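Lipase, class 3 (Penicillium roqueforti FM164, PDB 6L7N) probably hydrolyses ester bonds of acylglycerols, as a fungal lipase of the class 3 family with an alpha/beta-hydrolase fold. Local coordinates at residues 15-20 / 43-48; 21-26 / 81-86; 47-52 / 72-77; 182-187 / 214-219. All coordinates share one frame; numbering follows the deposited sequence.

Interaction 1: residues 15-20 / 43-48; sequences WVQYAA and CPQVEE
Residues 15-20 and 43-48 touch where two helices meet nearly at right angles, the short axes crossing at -95° and 8.5 Å apart, with Gln17 facing Cys43 at the start of the second helix. The extended Gln17 side chain reaches that N-terminus, and its OE1 accepts from Gln45 N at 2.8 Å, on a lone pair in the amide plane. The bond is bent, with an N-H...O angle of 140°. Gln17 OE1 lies 3.2 Å from Pro44 CD. On the other branch of the amide, Gln17 NE2 gives a weak bond to Gln45 OE1 and a hydrogen bond to Asp13 O in its own helix, which should fix the rotation of the group. The apolar half belongs to Val46: its CG2 sits over the centre of the Tyr18 ring, 3.7 Å from the centroid and 4° off the normal, a CH-pi contact, while CG1 leans on Tyr18 CE1 at 3.7 Å. Cys43 CB packs on Gln17 CB, and its SG is tied to Cys38 by a disulfide. Tyr18 OH bonds to Asp72. Beneath, Trp15 and Tyr18 rest on strands 77-83 and 140-146, so helix 6-22 packs on the central sheet and carries helix 44-49 on its flank.

Interaction 2: residues 21-26 / 81-86; sequences AAYYAD and SFRGSY
The Tyr23 ring carries the aliphatic part of Arg83 on one face: CG lies 3.6 Å above the plane, offset toward the rim at Tyr23 CD1 and CE1, in a CH-pi contact. The guanidinium is turned 36° from this ring and has Tyr86 CD2 over the centre of one face, at 3.8 Å, while Arg83 NH2 meets the edge of the Tyr86 ring in its plane. With CG anti to the backbone N (chi1 -169°), the Arg83 chain first runs across the tyrosine and then bends at chi2 and chi3, bringing NE back to Gly84 O at 2.8 Å. NH1 continues to Asp64 O and Asn59 OD1, so the head is gripped at several points. One water joins Tyr23 O to Arg83 NH2, the latter bond weak; another accepts from Gly84 N at 2.8 Å and also meets Tyr23 OH, which is hydrogen-bonded to His146 ND1 as well. Ala22 CB fits against Ser81 OG at 3.1 Å, and Ala22 O rests on Arg83 CB at 3.5 Å. Tyr23 also touches Ser147, the probable nucleophile of a GxSxG elbow, which places this packing next to the presumed active site. The end of helix 6-22 thus packs on the C-terminal part of strand 77-83, whose neighbours in the sheet are strands 66-72 and 140-146, with helix 148-161 touching Phe82.

Interaction 3: residues 47-52 / 72-77; sequences EEAGAT and DHANEA
Ala49, in the last turn of helix 44-49, packs against Asp72 in the hairpin that joins strands 66-72 and 77-83, a turn built on an Asx motif and closed by a G1 beta bulge in which Glu76 and Ala77 both face Asp72. In the close part, Ala49 CB sits 3.5 Å from Asp72 OD1, Ala51 CB lies against Asp72 CA at 4.1 Å, and at the exposed rim Ala49 CB meets Ala74 CB at 3.9 Å. No direct hydrogen bond crosses between the segments; methyl groups lie on a carboxylate and a turn. Asp72 is buried and well supplied with donors. Its CG stands anti to the backbone N (chi1 176°), which turns the carboxylate over its own turn, where OD1 receives Asn75 N from above the carboxylate plane. OD2 has Tyr18 of helix 6-22 as a second partner, and these donors would be expected to stabilise its negative charge.

The outer side is looser and wetter. His73 is exposed, as is Gly50, which leaves the helix with positive phi, and a water bridges the two backbones, donating to Ala49 O at 2.7 Å and accepting from His73 N at 3.0 Å. Within the turn, Asn75 ND2 meets Asp72 OD2 on the syn side at 2.8 Å, with an N-H...O angle of 174°.

Interaction 4: residues 182-187 / 214-219; sequences PLAKHI and VHISPE
Apolar packing carries the contact between Ala184 and Ile187 of helix 181-190 and Val214 and Ile216, on the run of chain that leads from strand 213-214 into the loop after it. Ile216 does most of the touching: its CG1 stands anti to the carbonyl carbon, beside the backbone N (chi1 -49°), and chi2 of -38° then swings CD1 onto the helix. Ile216 CD1 lies 3.4 Å from both Ile187 CB and Ile187 CD1. Both carbon pairs are tighter than usual van der Waals contact, and the two isoleucine side chains cross at about a right angle. Lower on the same branch, Ile216 CG1 lies 3.7 Å from Ile187 CG2. Ile216 CD1 also reaches the helix backbone at Ala184 CA, 3.5 Å away, where the small alanine allows the loop to come close. Val214 CG1 adds a further contact at 3.6 Å from Ala184 CB.

Contacts with polar atoms involve backbone carbonyls. The Ala184 methyl lies against two of these oxygens, His215 O at 3.4 Å and Val214 O at 3.5 Å, and no hydrogen bond joins the two segments.

Polar ties run instead to neighbours. Thr188 OG1 accepts from Ser217 N, Arg195 NE donates to Ile216 O, and His215 NE2 bonds to Pro204 O. Ile187 also rests on helix 148-161. Helix 181-190 joins the parallel neighbouring strands 169-173 and 193-198, a beta-alpha-beta crossover of the alpha/beta-hydrolase fold, and the loop before strand 219-222 packs on it.

Interactions 1, 2 and 3 form a continuous group around helix 6-22, whereas interaction 4 stands apart across the chain's centre, about 26 Å from interaction 1 between centres. Interactions 1 and 2 use successive parts of that helix and meet through Tyr18 O and Ser81 OG; interactions 1 and 3 share helix 44-49 and join through Tyr18 and Asp72. Interactions 1, 2 and 4 are buried, while interaction 3 is only partly so and adds a water bridge to small methyl contacts. Chemistry follows place: an amide at a helix start in interaction 1, aromatic and guanidinium packing near the presumed active site in interaction 2, methyl groups against a turn's carboxylate in interaction 3, and mostly aliphatic contact in interaction 4.

Interaction 1: residues 15-20 / 43-48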
loop_
_atom_site.group_PDB
_atom_site.type_symbol
_atom_site.label_atom_id
_atom_site.label_comp_id
_atom_site.label_asym_id
_atom_site.label_seq_id
_atom_site.Cartn_x
_atom_site.Cartn_y
_atom_site.Cartn_z
ATOM N N TRP A 15 -6.123 -4.366 7.970
ATOM C CA TRP A 15 -6.136 -3.452 6.823
ATOM C C TRP A 15 -5.577 -4.112 5.566
ATOM O O TRP A 15 -5.942 -3.729 4.445
ATOM C CB TRP A 15 -5.380 -2.164 7.151
ATOM C CG TRP A 15 -6.081 -1.370 8.200
ATOM C CD1 TRP A 15 -5.685 -1.187 9.494
ATOM C CD2 TRP A 15 -7.326 -0.661 8.058
ATOM N NE1 TRP A 15 -6.600 -0.406 10.165
ATOM C CE2 TRP A 15 -7.617 -0.074 9.307
ATOM C CE3 TRP A 15 -8.215 -0.466 6.998
ATOM C CZ2 TRP A 15 -8.766 0.702 9.524
ATOM C CZ3 TRP A 15 -9.360 0.301 7.216
ATOM C CH2 TRP A 15 -9.618 0.877 8.467
ATOM N N VAL A 16 -4.723 -5.124 5.724
ATOM C CA VAL A 16 -4.232 -5.850 4.562
ATOM C C VAL A 16 -5.374 -6.490 3.769
ATOM O O VAL A 16 -5.230 -6.739 2.569
ATOM C CB VAL A 16 -3.195 -6.904 4.996
ATOM C CG1 VAL A 16 -3.879 -8.127 5.622
ATOM C CG2 VAL A 16 -2.334 -7.314 3.817
ATOM N N GLN A 17 -6.525 -6.740 4.401
ATOM C CA GLN A 17 -7.616 -7.391 3.667
ATOM C C GLN A 17 -8.306 -6.457 2.667
ATOM O O GLN A 17 -8.886 -6.930 1.683
ATOM C CB GLN A 17 -8.617 -7.982 4.665
ATOM C CG GLN A 17 -7.969 -9.064 5.528
ATOM C CD GLN A 17 -8.918 -9.634 6.568
ATOM O OE1 GLN A 17 -10.081 -9.906 6.279
ATOM N NE2 GLN A 17 -8.426 -9.802 7.786
ATOM N N TYR A 18 -8.252 -5.144 2.875
ATOM C CA TYR A 18 -8.703 -4.229 1.830
ATOM C C TYR A 18 -7.749 -4.249 0.635
ATOM O O TYR A 18 -8.179 -4.147 -0.527
ATOM C CB TYR A 18 -8.817 -2.821 2.392
ATOM C CG TYR A 18 -10.038 -2.593 3.254
ATOM C CD1 TYR A 18 -11.284 -2.453 2.684
ATOM C CD2 TYR A 18 -9.933 -2.511 4.639
ATOM C CE1 TYR A 18 -12.405 -2.223 3.465
ATOM C CE2 TYR A 18 -11.054 -2.279 5.432
ATOM C CZ TYR A 18 -12.283 -2.133 4.825
ATOM O OH TYR A 18 -13.421 -1.917 5.583
ATOM N N ALA A 19 -6.446 -4.362 0.901
ATOM C CA ALA A 19 -5.515 -4.598 -0.194
ATOM C C ALA A 19 -5.851 -5.898 -0.909
ATOM O O ALA A 19 -5.821 -5.965 -2.140
ATOM C CB ALA A 19 -4.078 -4.623 0.328
ATOM N N ALA A 20 -6.200 -6.934 -0.150
ATOM C CA ALA A 20 -6.568 -8.207 -0.767
ATOM C C ALA A 20 -7.794 -8.047 -1.660
ATOM O O ALA A 20 -7.867 -8.627 -2.746
ATOM C CB ALA A 20 -6.818 -9.265 0.312
ATOM N N CYS A 43 -10.565 -11.903 2.531
ATOM C CA CYS A 43 -10.840 -10.690 3.303
ATOM C C CYS A 43 -12.043 -10.875 4.236
ATOM O O CYS A 43 -12.995 -10.079 4.192
ATOM C CB CYS A 43 -11.032 -9.479 2.376
ATOM S SG CYS A 43 -12.462 -9.463 1.251
ATOM N N PRO A 44 -12.033 -11.894 5.109
ATOM C CA PRO A 44 -13.245 -12.156 5.912
ATOM C C PRO A 44 -13.615 -11.015 6.845
ATOM O O PRO A 44 -14.804 -10.729 7.023
ATOM C CB PRO A 44 -12.880 -13.430 6.688
ATOM C CG PRO A 44 -11.376 -13.426 6.736
ATOM C CD PRO A 44 -10.965 -12.869 5.406
ATOM N N GLN A 45 -12.629 -10.350 7.459
ATOM C CA GLN A 45 -12.963 -9.272 8.389
ATOM C C GLN A 45 -13.472 -8.032 7.660
ATOM O O GLN A 45 -14.283 -7.269 8.211
ATOM C CB GLN A 45 -11.754 -8.948 9.261
ATOM C CG GLN A 45 -11.354 -10.089 10.195
ATOM C CD GLN A 45 -10.242 -9.706 11.155
ATOM O OE1 GLN A 45 -9.395 -8.874 10.841
ATOM N NE2 GLN A 45 -10.248 -10.309 12.340
ATOM N N VAL A 46 -13.046 -7.831 6.410
ATOM C CA VAL A 46 -13.635 -6.767 5.605
ATOM C C VAL A 46 -15.111 -7.043 5.373
ATOM O O VAL A 46 -15.969 -6.186 5.615
ATOM C CB VAL A 46 -12.897 -6.615 4.266
ATOM C CG1 VAL A 46 -13.702 -5.716 3.352
ATOM C CG2 VAL A 46 -11.511 -6.044 4.499
ATOM N N GLU A 47 -15.427 -8.236 4.870
ATOM C CA GLU A 47 -16.830 -8.567 4.649
ATOM C C GLU A 47 -17.632 -8.473 5.940
ATOM O O GLU A 47 -18.800 -8.058 5.917
ATOM C CB GLU A 47 -16.948 -9.964 4.052
ATOM C CG GLU A 47 -16.342 -10.077 2.668
ATOM C CD GLU A 47 -16.315 -11.501 2.187
ATOM O OE1 GLU A 47 -17.049 -12.328 2.778
ATOM O OE2 GLU A 47 -15.572 -11.788 1.222
ATOM N N GLU A 48 -17.016 -8.839 7.067
ATOM C CA GLU A 48 -17.673 -8.753 8.368
ATOM C C GLU A 48 -18.027 -7.321 8.739
ATOM O O GLU A 48 -19.046 -7.090 9.399
ATOM C CB GLU A 48 -16.778 -9.372 9.448
ATOM C CG GLU A 48 -17.226 -9.094 10.889
ATOM C CD GLU A 48 -18.632 -9.592 11.209
ATOM O OE1 GLU A 48 -19.151 -9.360 12.321
ATOM O OE2 GLU A 48 -19.204 -10.259 10.358
#

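Interaction 2: residues 21-26 / 81-86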
loop_
_atom_site.group_PDB
_atom_site.type_symbol
_atom_site.label_atom_id
_atom_site.label_comp_id
_atom_site.label_asym_id
_atom_site.label_seq_id
_atom_site.Cartn_x
_atom_site.Cartn_y
_atom_site.Cartn_z
ATOM N N ALA A 21 -8.770 -7.263 -1.217
ATOM C CA ALA A 21 -9.952 -7.051 -2.046
ATOM C C ALA A 21 -9.601 -6.296 -3.323
ATOM O O ALA A 21 -10.206 -6.541 -4.372
ATOM C CB ALA A 21 -11.017 -6.303 -1.248
ATOM N N ALA A 22 -8.612 -5.400 -3.259
ATOM C CA ALA A 22 -8.227 -4.638 -4.442
ATOM C C ALA A 22 -7.840 -5.520 -5.624
ATOM O O ALA A 22 -7.879 -5.058 -6.767
ATOM C CB ALA A 22 -7.043 -3.710 -4.136
ATOM N N TYR A 23 -7.444 -6.764 -5.384
ATOM C CA TYR A 23 -7.056 -7.614 -6.500
ATOM C C TYR A 23 -8.241 -8.191 -7.259
ATOM O O TYR A 23 -8.044 -8.716 -8.356
ATOM C CB TYR A 23 -6.172 -8.756 -6.013
ATOM C CG TYR A 23 -4.735 -8.325 -5.797
ATOM C CD1 TYR A 23 -3.817 -8.362 -6.835
ATOM C CD2 TYR A 23 -4.306 -7.870 -4.558
ATOM C CE1 TYR A 23 -2.491 -7.966 -6.635
ATOM C CE2 TYR A 23 -2.986 -7.467 -4.349
ATOM C CZ TYR A 23 -2.090 -7.517 -5.392
ATOM O OH TYR A 23 -0.782 -7.124 -5.183
ATOM N N TYR A 24 -9.457 -8.091 -6.721
ATOM C CA TYR A 24 -10.629 -8.736 -7.311
ATOM C C TYR A 24 -11.307 -7.799 -8.301
ATOM O O TYR A 24 -11.846 -6.759 -7.899
ATOM C CB TYR A 24 -11.635 -9.135 -6.233
ATOM C CG TYR A 24 -11.226 -10.309 -5.393
ATOM C CD1 TYR A 24 -10.388 -10.136 -4.311
ATOM C CD2 TYR A 24 -11.689 -11.589 -5.675
ATOM C CE1 TYR A 24 -10.009 -11.189 -3.530
ATOM C CE2 TYR A 24 -11.314 -12.664 -4.891
ATOM C CZ TYR A 24 -10.477 -12.456 -3.816
ATOM O OH TYR A 24 -10.078 -13.506 -3.026
ATOM N N ALA A 25 -11.327 -8.192 -9.581
ATOM C CA ALA A 25 -12.066 -7.425 -10.582
ATOM C C ALA A 25 -13.513 -7.217 -10.177
ATOM O O ALA A 25 -14.103 -6.176 -10.489
ATOM C CB ALA A 25 -12.015 -8.116 -11.942
ATOM N N ASP A 26 -14.102 -8.200 -9.491
ATOM C CA ASP A 26 -15.467 -8.047 -8.992
ATOM C C ASP A 26 -15.604 -6.847 -8.067
ATOM O O ASP A 26 -16.689 -6.273 -7.957
ATOM C CB ASP A 26 -15.893 -9.298 -8.243
ATOM C CG ASP A 26 -15.395 -10.549 -8.899
ATOM O OD1 ASP A 26 -15.459 -10.619 -10.149
ATOM O OD2 ASP A 26 -14.923 -11.469 -8.181
ATOM N N SER A 81 -8.196 2.167 -1.717
ATOM C CA SER A 81 -7.366 0.989 -1.933
ATOM C C SER A 81 -6.861 0.959 -3.367
ATOM O O SER A 81 -7.651 1.145 -4.308
ATOM C CB SER A 81 -8.149 -0.286 -1.634
ATOM O OG SER A 81 -7.432 -1.424 -2.070
ATOM N N PHE A 82 -5.554 0.701 -3.521
ATOM C CA PHE A 82 -4.891 0.643 -4.821
ATOM C C PHE A 82 -4.303 -0.735 -5.088
ATOM O O PHE A 82 -3.596 -1.292 -4.236
ATOM C CB PHE A 82 -3.740 1.658 -4.914
ATOM C CG PHE A 82 -4.171 3.084 -4.913
ATOM C CD1 PHE A 82 -4.602 3.697 -6.077
ATOM C CD2 PHE A 82 -4.116 3.829 -3.748
ATOM C CE1 PHE A 82 -4.988 5.028 -6.069
ATOM C CE2 PHE A 82 -4.490 5.145 -3.736
ATOM C CZ PHE A 82 -4.935 5.753 -4.901
ATOM N N ARG A 83 -4.562 -1.257 -6.283
ATOM C CA ARG A 83 -3.846 -2.388 -6.855
ATOM C C ARG A 83 -3.062 -1.885 -8.060
ATOM O O ARG A 83 -3.621 -1.209 -8.935
ATOM C CB ARG A 83 -4.817 -3.505 -7.272
ATOM C CG ARG A 83 -4.149 -4.822 -7.634
ATOM C CD ARG A 83 -4.739 -5.443 -8.915
ATOM N NE ARG A 83 -4.284 -4.737 -10.110
ATOM C CZ ARG A 83 -4.908 -4.750 -11.281
ATOM N NH1 ARG A 83 -4.412 -4.064 -12.310
ATOM N NH2 ARG A 83 -6.014 -5.463 -11.440
ATOM N N GLY A 84 -1.771 -2.194 -8.099
ATOM C CA GLY A 84 -0.939 -1.868 -9.235
ATOM C C GLY A 84 -0.882 -3.012 -10.225
ATOM O O GLY A 84 -1.632 -3.987 -10.148
ATOM N N SER A 85 0.049 -2.895 -11.170
ATOM C CA SER A 85 0.242 -3.975 -12.119
ATOM C C SER A 85 0.580 -5.262 -11.381
ATOM O O SER A 85 1.393 -5.265 -10.455
ATOM C CB SER A 85 1.358 -3.630 -13.097
ATOM O OG SER A 85 1.718 -4.787 -13.830
ATOM N N TYR A 86 -0.055 -6.360 -11.778
ATOM C CA TYR A 86 0.318 -7.658 -11.233
ATOM C C TYR A 86 1.452 -8.320 -12.016
ATOM O O TYR A 86 1.802 -9.467 -11.728
ATOM C CB TYR A 86 -0.897 -8.591 -11.151
ATOM C CG TYR A 86 -1.808 -8.618 -12.360
ATOM C CD1 TYR A 86 -1.483 -9.373 -13.480
ATOM C CD2 TYR A 86 -3.012 -7.914 -12.367
ATOM C CE1 TYR A 86 -2.311 -9.409 -14.585
ATOM C CE2 TYR A 86 -3.852 -7.946 -13.470
ATOM C CZ TYR A 86 -3.492 -8.696 -14.576
ATOM O OH TYR A 86 -4.314 -8.747 -15.681
HETATM O O HOH W 1 -0.670 -4.087 -6.422
HETATM O O HOH W 2 -6.286 -8.252 -10.335
#

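Interaction 3: residues 47-52 / 72-77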
loop_
_atom_site.group_PDB
_atom_site.type_symbol
_atom_site.label_atom_id
_atom_site.label_comp_id
_atom_site.label_asym_id
_atom_site.label_seq_id
_atom_site.Cartn_x
_atom_site.Cartn_y
_atom_site.Cartn_z
ATOM N N GLU A 47 -15.427 -8.236 4.870
ATOM C CA GLU A 47 -16.830 -8.567 4.649
ATOM C C GLU A 47 -17.632 -8.473 5.940
ATOM O O GLU A 47 -18.800 -8.058 5.917
ATOM C CB GLU A 47 -16.948 -9.964 4.052
ATOM C CG GLU A 47 -16.342 -10.077 2.668
ATOM C CD GLU A 47 -16.315 -11.501 2.187
ATOM O OE1 GLU A 47 -17.049 -12.328 2.778
ATOM O OE2 GLU A 47 -15.572 -11.788 1.222
ATOM N N GLU A 48 -17.016 -8.839 7.067
ATOM C CA GLU A 48 -17.673 -8.753 8.368
ATOM C C GLU A 48 -18.027 -7.321 8.739
ATOM O O GLU A 48 -19.046 -7.090 9.399
ATOM C CB GLU A 48 -16.778 -9.372 9.448
ATOM C CG GLU A 48 -17.226 -9.094 10.889
ATOM C CD GLU A 48 -18.632 -9.592 11.209
ATOM O OE1 GLU A 48 -19.151 -9.360 12.321
ATOM O OE2 GLU A 48 -19.204 -10.259 10.358
ATOM N N ALA A 49 -17.204 -6.350 8.336
ATOM C CA ALA A 49 -17.574 -4.955 8.571
ATOM C C ALA A 49 -18.777 -4.506 7.747
ATOM O O ALA A 49 -19.345 -3.446 8.037
ATOM C CB ALA A 49 -16.383 -4.039 8.271
ATOM N N GLY A 50 -19.160 -5.251 6.709
ATOM C CA GLY A 50 -20.225 -4.786 5.833
ATOM C C GLY A 50 -19.836 -3.688 4.862
ATOM O O GLY A 50 -20.704 -3.140 4.179
ATOM N N ALA A 51 -18.554 -3.355 4.767
ATOM C CA ALA A 51 -18.111 -2.236 3.940
ATOM C C ALA A 51 -18.599 -2.357 2.496
ATOM O O ALA A 51 -18.614 -3.448 1.919
ATOM C CB ALA A 51 -16.583 -2.168 3.987
ATOM N N THR A 52 -19.001 -1.216 1.916
ATOM C CA THR A 52 -19.558 -1.128 0.569
ATOM C C THR A 52 -18.749 -0.171 -0.304
ATOM O O THR A 52 -18.118 0.770 0.188
ATOM C CB THR A 52 -21.010 -0.644 0.600
ATOM O OG1 THR A 52 -21.059 0.682 1.133
ATOM C CG2 THR A 52 -21.844 -1.546 1.478
ATOM N N ASP A 72 -16.431 1.981 5.625
ATOM C CA ASP A 72 -16.443 0.978 6.679
ATOM C C ASP A 72 -17.090 1.650 7.888
ATOM O O ASP A 72 -16.448 2.447 8.582
ATOM C CB ASP A 72 -15.013 0.520 6.949
ATOM C CG ASP A 72 -14.898 -0.455 8.088
ATOM O OD1 ASP A 72 -15.850 -0.606 8.898
ATOM O OD2 ASP A 72 -13.822 -1.081 8.160
ATOM N N HIS A 73 -18.375 1.358 8.106
ATOM C CA HIS A 73 -19.105 1.913 9.238
ATOM C C HIS A 73 -18.746 1.245 10.555
ATOM O O HIS A 73 -18.969 1.836 11.619
ATOM C CB HIS A 73 -20.612 1.788 8.991
ATOM C CG HIS A 73 -21.092 2.589 7.825
ATOM N ND1 HIS A 73 -21.082 3.965 7.820
ATOM C CD2 HIS A 73 -21.580 2.210 6.621
ATOM C CE1 HIS A 73 -21.553 4.403 6.667
ATOM N NE2 HIS A 73 -21.859 3.358 5.919
ATOM N N ALA A 74 -18.219 0.025 10.515
ATOM C CA ALA A 74 -17.783 -0.613 11.751
ATOM C C ALA A 74 -16.568 0.097 12.333
ATOM O O ALA A 74 -16.512 0.352 13.543
ATOM C CB ALA A 74 -17.484 -2.091 11.502
ATOM N N ASN A 75 -15.598 0.449 11.491
ATOM C CA ASN A 75 -14.365 1.075 11.954
ATOM C C ASN A 75 -14.312 2.569 11.655
ATOM O O ASN A 75 -13.266 3.194 11.862
ATOM C CB ASN A 75 -13.155 0.354 11.352
ATOM C CG ASN A 75 -13.099 -1.117 11.752
ATOM O OD1 ASN A 75 -12.823 -1.444 12.906
ATOM N ND2 ASN A 75 -13.377 -2.006 10.802
ATOM N N GLU A 76 -15.418 3.157 11.196
ATOM C CA GLU A 76 -15.527 4.592 10.938
ATOM C C GLU A 76 -14.391 5.075 10.035
ATOM O O GLU A 76 -13.610 5.962 10.381
ATOM C CB GLU A 76 -15.569 5.389 12.252
ATOM C CG GLU A 76 -16.888 5.225 13.031
ATOM C CD GLU A 76 -17.212 6.412 13.948
ATOM O OE1 GLU A 76 -17.060 7.578 13.521
ATOM O OE2 GLU A 76 -17.641 6.183 15.099
ATOM N N ALA A 77 -14.296 4.459 8.862
ATOM C CA ALA A 77 -13.212 4.808 7.954
ATOM C C ALA A 77 -13.688 4.829 6.512
ATOM O O ALA A 77 -14.475 3.978 6.092
ATOM C CB ALA A 77 -12.035 3.832 8.086
HETATM O O HOH W 3 -19.654 -1.010 6.851
#

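Interaction 4: residues 182-187 / 214-219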
loop_
_atom_site.group_PDB
_atom_site.type_symbol
_atom_site.label_atom_id
_atom_site.label_comp_id
_atom_site.label_asym_id
_atom_site.label_seq_id
_atom_site.Cartn_x
_atom_site.Cartn_y
_atom_site.Cartn_z
ATOM N N PRO A 182 14.838 13.169 0.633
ATOM C CA PRO A 182 13.941 14.230 1.110
ATOM C C PRO A 182 12.493 13.809 1.093
ATOM O O PRO A 182 11.750 14.143 2.022
ATOM C CB PRO A 182 14.174 15.386 0.136
ATOM C CG PRO A 182 14.754 14.808 -1.008
ATOM C CD PRO A 182 15.441 13.529 -0.656
ATOM N N LEU A 183 12.062 13.065 0.074
ATOM C CA LEU A 183 10.645 12.695 0.089
ATOM C C LEU A 183 10.355 11.686 1.193
ATOM O O LEU A 183 9.347 11.812 1.898
ATOM C CB LEU A 183 10.197 12.162 -1.266
ATOM C CG LEU A 183 8.673 11.886 -1.342
ATOM C CD1 LEU A 183 7.887 12.992 -0.667
ATOM C CD2 LEU A 183 8.174 11.751 -2.762
ATOM N N ALA A 184 11.206 10.664 1.341
ATOM C CA ALA A 184 11.047 9.733 2.452
ATOM C C ALA A 184 11.007 10.462 3.794
ATOM O O ALA A 184 10.179 10.140 4.658
ATOM C CB ALA A 184 12.170 8.689 2.429
ATOM N N LYS A 185 11.859 11.476 3.973
ATOM C CA LYS A 185 11.861 12.229 5.227
ATOM C C LYS A 185 10.558 13.002 5.413
ATOM O O LYS A 185 10.002 13.053 6.518
ATOM C CB LYS A 185 13.058 13.175 5.241
ATOM C CG LYS A 185 13.258 13.982 6.497
ATOM C CD LYS A 185 14.537 14.809 6.345
ATOM C CE LYS A 185 14.553 16.032 7.243
ATOM N NZ LYS A 185 14.961 15.702 8.638
ATOM N N HIS A 186 10.041 13.586 4.333
ATOM C CA HIS A 186 8.796 14.352 4.409
ATOM C C HIS A 186 7.605 13.449 4.741
ATOM O O HIS A 186 6.797 13.745 5.643
ATOM C CB HIS A 186 8.589 15.073 3.075
ATOM C CG HIS A 186 7.296 15.827 2.974
ATOM N ND1 HIS A 186 7.119 17.078 3.527
ATOM C CD2 HIS A 186 6.119 15.509 2.382
ATOM C CE1 HIS A 186 5.889 17.498 3.283
ATOM N NE2 HIS A 186 5.261 16.566 2.584
ATOM N N ILE A 187 7.500 12.322 4.045
ATOM C CA ILE A 187 6.419 11.379 4.339
ATOM C C ILE A 187 6.558 10.831 5.756
ATOM O O ILE A 187 5.581 10.749 6.509
ATOM C CB ILE A 187 6.400 10.234 3.315
ATOM C CG1 ILE A 187 6.300 10.760 1.873
ATOM C CG2 ILE A 187 5.250 9.259 3.656
ATOM C CD1 ILE A 187 6.422 9.676 0.819
ATOM N N VAL A 214 14.885 6.002 -0.948
ATOM C CA VAL A 214 14.830 5.698 0.474
ATOM C C VAL A 214 13.383 5.408 0.842
ATOM O O VAL A 214 12.459 5.990 0.270
ATOM C CB VAL A 214 15.414 6.847 1.317
ATOM C CG1 VAL A 214 15.144 6.663 2.803
ATOM C CG2 VAL A 214 16.909 6.877 1.115
ATOM N N HIS A 215 13.198 4.478 1.781
ATOM C CA HIS A 215 11.880 4.106 2.280
ATOM C C HIS A 215 11.369 5.072 3.340
ATOM O O HIS A 215 12.136 5.690 4.086
ATOM C CB HIS A 215 11.904 2.727 2.931
ATOM C CG HIS A 215 11.555 1.612 2.011
ATOM N ND1 HIS A 215 10.370 1.572 1.306
ATOM C CD2 HIS A 215 12.221 0.472 1.705
ATOM C CE1 HIS A 215 10.330 0.460 0.590
ATOM N NE2 HIS A 215 11.435 -0.229 0.821
ATOM N N ILE A 216 10.038 5.124 3.446
ATOM C CA ILE A 216 9.395 5.695 4.624
ATOM C C ILE A 216 9.748 4.851 5.840
ATOM O O ILE A 216 9.793 3.614 5.770
ATOM C CB ILE A 216 7.866 5.743 4.443
ATOM C CG1 ILE A 216 7.476 6.356 3.097
ATOM C CG2 ILE A 216 7.188 6.505 5.590
ATOM C CD1 ILE A 216 8.325 7.492 2.671
ATOM N N SER A 217 9.964 5.514 6.972
ATOM C CA SER A 217 10.199 4.852 8.242
ATOM C C SER A 217 9.012 5.043 9.186
ATOM O O SER A 217 8.293 6.040 9.083
ATOM C CB SER A 217 11.467 5.404 8.902
ATOM O OG SER A 217 12.604 5.006 8.148
ATOM N N PRO A 218 8.778 4.101 10.120
ATOM C CA PRO A 218 9.563 2.864 10.280
ATOM C C PRO A 218 9.161 1.746 9.316
ATOM O O PRO A 218 8.294 1.931 8.455
ATOM C CB PRO A 218 9.266 2.451 11.720
ATOM C CG PRO A 218 7.814 2.941 11.934
ATOM C CD PRO A 218 7.719 4.233 11.145
ATOM N N GLU A 219 9.818 0.600 9.474
ATOM C CA GLU A 219 9.543 -0.622 8.733
ATOM C C GLU A 219 8.995 -1.668 9.700
ATOM O O GLU A 219 9.599 -1.922 10.743
ATOM C CB GLU A 219 10.822 -1.140 8.050
ATOM C CG GLU A 219 10.754 -2.585 7.531
ATOM C CD GLU A 219 12.103 -3.134 7.116
ATOM O OE1 GLU A 219 13.113 -2.432 7.303
ATOM O OE2 GLU A 219 12.157 -4.278 6.610
#